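Local coordinates for uncharacterized protein YLR301W (Saccharomyces cerevisiae, PDB 3RBY), which is of unknown function and not essential for growth, belongs to the HRI1 family, and interacts with the protein kinase HRR25, at residues F49-K63 with Q74-L86. Numbering follows the deposited sequence.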
# COMPACT_ATOMS: atom_id res chain seq x y z
N PHE A 49 6.08 24.18 -9.82
CA PHE A 49 6.98 23.07 -9.49
C PHE A 49 6.23 22.00 -8.69
O PHE A 49 6.34 21.96 -7.46
CB PHE A 49 8.15 23.58 -8.66
CG PHE A 49 9.23 22.56 -8.44
CD1 PHE A 49 9.94 22.06 -9.52
CD2 PHE A 49 9.53 22.11 -7.16
CE1 PHE A 49 10.94 21.12 -9.33
CE2 PHE A 49 10.53 21.17 -6.96
CZ PHE A 49 11.24 20.67 -8.05
N PRO A 50 5.44 21.20 -9.40
CA PRO A 50 4.51 20.25 -8.80
C PRO A 50 5.21 19.04 -8.20
O PRO A 50 4.89 17.90 -8.54
CB PRO A 50 3.64 19.81 -9.98
CG PRO A 50 4.52 19.98 -11.16
CD PRO A 50 5.38 21.18 -10.88
N PHE A 51 6.16 19.29 -7.30
CA PHE A 51 6.85 18.22 -6.59
C PHE A 51 7.07 18.61 -5.15
O PHE A 51 7.47 19.76 -4.88
CB PHE A 51 8.22 17.96 -7.21
CG PHE A 51 8.17 17.61 -8.67
CD1 PHE A 51 8.31 18.59 -9.65
CD2 PHE A 51 7.99 16.30 -9.06
CE1 PHE A 51 8.27 18.26 -10.99
CE2 PHE A 51 7.95 15.96 -10.40
CZ PHE A 51 8.09 16.93 -11.37
N GLU A 52 6.87 17.67 -4.24
CA GLU A 52 7.14 17.90 -2.83
C GLU A 52 8.66 17.90 -2.71
O GLU A 52 9.23 18.64 -1.91
CB GLU A 52 6.39 16.89 -1.97
CG GLU A 52 6.97 16.70 -0.58
CD GLU A 52 6.31 15.56 0.17
OE1 GLU A 52 6.91 14.47 0.26
OE2 GLU A 52 5.19 15.76 0.68
N TRP A 53 9.30 17.05 -3.51
CA TRP A 53 10.76 16.94 -3.51
C TRP A 53 11.21 15.93 -4.57
O TRP A 53 10.39 15.22 -5.16
CB TRP A 53 11.17 16.46 -2.12
CG TRP A 53 12.65 16.53 -1.88
CD1 TRP A 53 13.53 17.41 -2.44
CD2 TRP A 53 13.42 15.67 -1.03
NE1 TRP A 53 14.80 17.16 -1.98
CE2 TRP A 53 14.76 16.10 -1.11
CE3 TRP A 53 13.11 14.59 -0.20
CZ2 TRP A 53 15.79 15.48 -0.40
CZ3 TRP A 53 14.13 13.98 0.51
CH2 TRP A 53 15.45 14.43 0.40
N ALA A 54 12.52 15.88 -4.80
CA ALA A 54 13.09 14.96 -5.78
C ALA A 54 14.59 14.82 -5.56
O ALA A 54 15.28 15.82 -5.31
CB ALA A 54 12.79 15.43 -7.19
N PHE A 55 15.10 13.60 -5.64
CA PHE A 55 16.52 13.36 -5.43
C PHE A 55 16.97 12.10 -6.15
O PHE A 55 16.14 11.28 -6.57
CB PHE A 55 16.87 13.31 -3.93
CG PHE A 55 16.24 12.15 -3.17
CD1 PHE A 55 15.16 12.36 -2.32
CD2 PHE A 55 16.77 10.86 -3.27
CE1 PHE A 55 14.59 11.30 -1.60
CE2 PHE A 55 16.21 9.79 -2.54
CZ PHE A 55 15.11 10.02 -1.70
N ALA A 56 18.28 11.98 -6.31
CA ALA A 56 18.86 10.84 -7.01
C ALA A 56 20.35 10.77 -6.68
O ALA A 56 20.95 11.76 -6.23
CB ALA A 56 18.64 10.96 -8.51
N GLY A 57 20.94 9.60 -6.89
CA GLY A 57 22.36 9.46 -6.68
C GLY A 57 22.78 8.14 -7.28
O GLY A 57 21.99 7.19 -7.33
N THR A 58 24.02 8.09 -7.75
CA THR A 58 24.63 6.83 -8.18
C THR A 58 24.99 6.03 -6.93
O THR A 58 24.94 6.57 -5.82
CB THR A 58 25.83 7.11 -9.10
OG1 THR A 58 26.64 8.14 -8.51
CG2 THR A 58 25.33 7.60 -10.49
N ASN A 59 25.33 4.76 -7.09
CA ASN A 59 25.45 3.91 -5.92
C ASN A 59 26.40 4.41 -4.82
O ASN A 59 26.13 4.22 -3.63
CB ASN A 59 25.74 2.43 -6.28
CG ASN A 59 26.97 2.26 -7.19
OD1 ASN A 59 27.74 3.20 -7.45
ND2 ASN A 59 27.17 1.03 -7.68
N GLU A 60 27.50 5.07 -5.20
CA GLU A 60 28.48 5.47 -4.19
C GLU A 60 27.99 6.61 -3.29
O GLU A 60 28.64 6.93 -2.30
CB GLU A 60 29.83 5.86 -4.81
CG GLU A 60 29.89 7.28 -5.36
CD GLU A 60 29.15 7.43 -6.68
OE1 GLU A 60 28.77 6.39 -7.28
OE2 GLU A 60 28.95 8.59 -7.11
N THR A 61 26.85 7.22 -3.62
CA THR A 61 26.35 8.34 -2.81
C THR A 61 25.50 7.91 -1.62
O THR A 61 24.97 8.75 -0.88
CB THR A 61 25.57 9.37 -3.64
OG1 THR A 61 24.38 8.76 -4.17
CG2 THR A 61 26.44 9.88 -4.78
N VAL A 62 25.35 6.60 -1.42
CA VAL A 62 24.62 6.11 -0.27
C VAL A 62 25.34 4.90 0.31
O VAL A 62 25.74 4.00 -0.44
CB VAL A 62 23.13 5.78 -0.61
CG1 VAL A 62 23.03 4.83 -1.81
CG2 VAL A 62 22.41 5.19 0.60
N LYS A 63 25.54 4.90 1.62
CA LYS A 63 26.17 3.76 2.27
C LYS A 63 25.08 2.93 2.90
O LYS A 63 24.49 3.31 3.90
CB LYS A 63 27.19 4.18 3.34
CG LYS A 63 28.05 5.37 2.97
CD LYS A 63 28.63 6.03 4.25
CE LYS A 63 29.00 7.51 4.07
NZ LYS A 63 27.86 8.43 4.34
N GLN A 74 20.92 3.49 5.83
CA GLN A 74 21.29 4.09 4.58
C GLN A 74 21.67 5.53 4.84
O GLN A 74 20.87 6.32 5.38
CB GLN A 74 20.14 3.98 3.57
CG GLN A 74 19.75 2.53 3.27
CD GLN A 74 18.93 2.41 1.98
OE1 GLN A 74 19.36 2.87 0.93
NE2 GLN A 74 17.74 1.83 2.08
N ASP A 75 22.90 5.86 4.47
CA ASP A 75 23.44 7.18 4.73
C ASP A 75 23.58 7.89 3.42
O ASP A 75 24.38 7.50 2.56
CB ASP A 75 24.74 7.02 5.50
CG ASP A 75 24.52 6.24 6.78
OD1 ASP A 75 25.27 5.27 7.03
OD2 ASP A 75 23.57 6.58 7.52
N PHE A 76 22.75 8.91 3.23
CA PHE A 76 22.65 9.57 1.94
C PHE A 76 23.44 10.86 1.87
O PHE A 76 23.35 11.71 2.75
CB PHE A 76 21.19 9.90 1.60
CG PHE A 76 20.35 8.69 1.31
CD1 PHE A 76 19.62 8.08 2.32
CD2 PHE A 76 20.27 8.16 0.03
CE1 PHE A 76 18.84 6.97 2.06
CE2 PHE A 76 19.50 7.03 -0.24
CZ PHE A 76 18.78 6.44 0.78
N ASN A 77 24.19 11.00 0.78
CA ASN A 77 24.70 12.30 0.35
C ASN A 77 24.26 12.53 -1.08
O ASN A 77 24.95 12.14 -2.03
CB ASN A 77 26.23 12.37 0.49
CG ASN A 77 26.66 12.45 1.94
OD1 ASN A 77 27.02 11.44 2.55
ND2 ASN A 77 26.60 13.66 2.52
N PHE A 78 23.09 13.14 -1.23
CA PHE A 78 22.42 13.20 -2.53
C PHE A 78 23.25 13.84 -3.65
O PHE A 78 23.98 14.81 -3.43
CB PHE A 78 21.08 13.91 -2.39
CG PHE A 78 20.17 13.27 -1.38
CD1 PHE A 78 19.83 13.93 -0.21
CD2 PHE A 78 19.71 11.98 -1.58
CE1 PHE A 78 19.00 13.33 0.74
CE2 PHE A 78 18.89 11.37 -0.65
CZ PHE A 78 18.54 12.04 0.52
N TRP A 79 23.13 13.28 -4.84
CA TRP A 79 23.70 13.91 -6.03
C TRP A 79 22.73 15.01 -6.50
O TRP A 79 23.07 16.20 -6.53
CB TRP A 79 23.89 12.85 -7.12
CG TRP A 79 24.53 13.37 -8.36
CD1 TRP A 79 25.36 14.45 -8.48
CD2 TRP A 79 24.36 12.85 -9.69
NE1 TRP A 79 25.73 14.62 -9.80
CE2 TRP A 79 25.13 13.65 -10.56
CE3 TRP A 79 23.65 11.77 -10.22
CZ2 TRP A 79 25.20 13.41 -11.93
CZ3 TRP A 79 23.72 11.53 -11.59
CH2 TRP A 79 24.50 12.35 -12.43
N LEU A 80 21.52 14.59 -6.87
CA LEU A 80 20.41 15.52 -7.09
C LEU A 80 19.69 15.76 -5.77
O LEU A 80 19.31 14.80 -5.10
CB LEU A 80 19.42 14.90 -8.09
CG LEU A 80 18.39 15.74 -8.85
CD1 LEU A 80 17.04 15.01 -8.88
CD2 LEU A 80 18.23 17.13 -8.27
N ASP A 81 19.51 17.02 -5.40
CA ASP A 81 18.63 17.40 -4.30
C ASP A 81 17.97 18.75 -4.64
O ASP A 81 18.60 19.80 -4.50
CB ASP A 81 19.41 17.52 -2.99
CG ASP A 81 18.53 17.90 -1.81
OD1 ASP A 81 17.42 18.45 -2.03
OD2 ASP A 81 18.96 17.67 -0.66
N THR A 82 16.72 18.72 -5.09
CA THR A 82 16.10 19.95 -5.58
C THR A 82 16.14 21.07 -4.54
O THR A 82 16.13 22.25 -4.88
CB THR A 82 14.66 19.73 -6.09
OG1 THR A 82 13.86 19.14 -5.05
CG2 THR A 82 14.65 18.84 -7.33
N ASN A 83 16.17 20.70 -3.26
CA ASN A 83 16.36 21.70 -2.22
C ASN A 83 17.65 22.47 -2.44
O ASN A 83 17.63 23.70 -2.57
CB ASN A 83 16.37 21.07 -0.82
CG ASN A 83 15.01 20.50 -0.42
OD1 ASN A 83 13.96 20.90 -0.94
ND2 ASN A 83 15.03 19.55 0.52
N VAL A 84 18.78 21.77 -2.48
CA VAL A 84 20.05 22.46 -2.68
C VAL A 84 20.12 23.08 -4.07
O VAL A 84 20.67 24.17 -4.24
CB VAL A 84 21.31 21.58 -2.40
CG1 VAL A 84 20.96 20.36 -1.56
CG2 VAL A 84 21.99 21.19 -3.70
N TYR A 85 19.57 22.40 -5.06
CA TYR A 85 19.57 22.96 -6.40
C TYR A 85 18.87 24.31 -6.43
O TYR A 85 19.37 25.26 -6.99
CB TYR A 85 18.87 22.03 -7.39
CG TYR A 85 19.05 22.45 -8.83
CD1 TYR A 85 18.17 23.34 -9.43
CD2 TYR A 85 20.10 21.95 -9.59
CE1 TYR A 85 18.33 23.72 -10.75
CE2 TYR A 85 20.27 22.31 -10.91
CZ TYR A 85 19.39 23.21 -11.49
OH TYR A 85 19.56 23.57 -12.81
N LEU A 86 17.69 24.36 -5.81
CA LEU A 86 16.83 25.54 -5.84
C LEU A 86 17.04 26.46 -4.64
O LEU A 86 16.34 27.47 -4.50
CB LEU A 86 15.36 25.13 -5.91
CG LEU A 86 14.92 24.44 -7.21
CD1 LEU A 86 13.46 23.99 -7.12
CD2 LEU A 86 15.13 25.36 -8.41
O HOH W 1 24.61 2.78 6.28
O HOH W 2 26.89 8.62 1.84
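W53 reaches D81 through its indole nitrogen: NE1 donates to OD1 over 2.9 Å, with the acceptor close to the indole plane but the donor well above the carboxylate plane. With CG anti to the backbone N (chi1 -169°), the indole comes across the start of helix 82-86, NE1 at D81 and CH2 at F78. The indole edge is turned toward the F78 face in an offset edge-to-face pair, planes at 90°, with W53 CH2 nearest F78 CE1. The N83 amide lies nearly parallel over one indole face, while F55 CD1 lies against the opposite face. F55, its CG set between the backbone N and the carbonyl carbon (chi1 65°), also meets F78 obliquely, CD2 to CE2 3.4 Å, completing an aromatic cluster. D81 is the N-cap of helix 82-86, and the oxygen that accepts the indole N-H also accepts a weak bond from N83 N. With W53 cut back to an alanine, the D81 carboxylate would probably lose its indole donor, keeping the weak N83 N bond, and a gap would open between F78 and N83.

The backbones pair antiparallel in two separate ladders. A56 faces both W79 and L80 in a classic beta bulge; its O takes L80 N at 3.0 Å and W79 N weakly. Beyond the intervening loops, V62 lays CG2 over the F76 ring, 3.7 Å from its centroid, and K63 pairs with D75. K63 NZ turns to E95 in a salt bridge and also donates to water 2, which lies within hydrogen-bonding distance of D75 O. Strands 62-66 and 80-81 are the outermost strands, within this chain, of the N-terminal antiparallel sheet of this beta-barrel protein. One ladder fastens strand 80-81 to strand 51-57, the other closes the hairpin of strands 62-66 and 71-76, and one carboxylate oxygen ties the indole to the helix start.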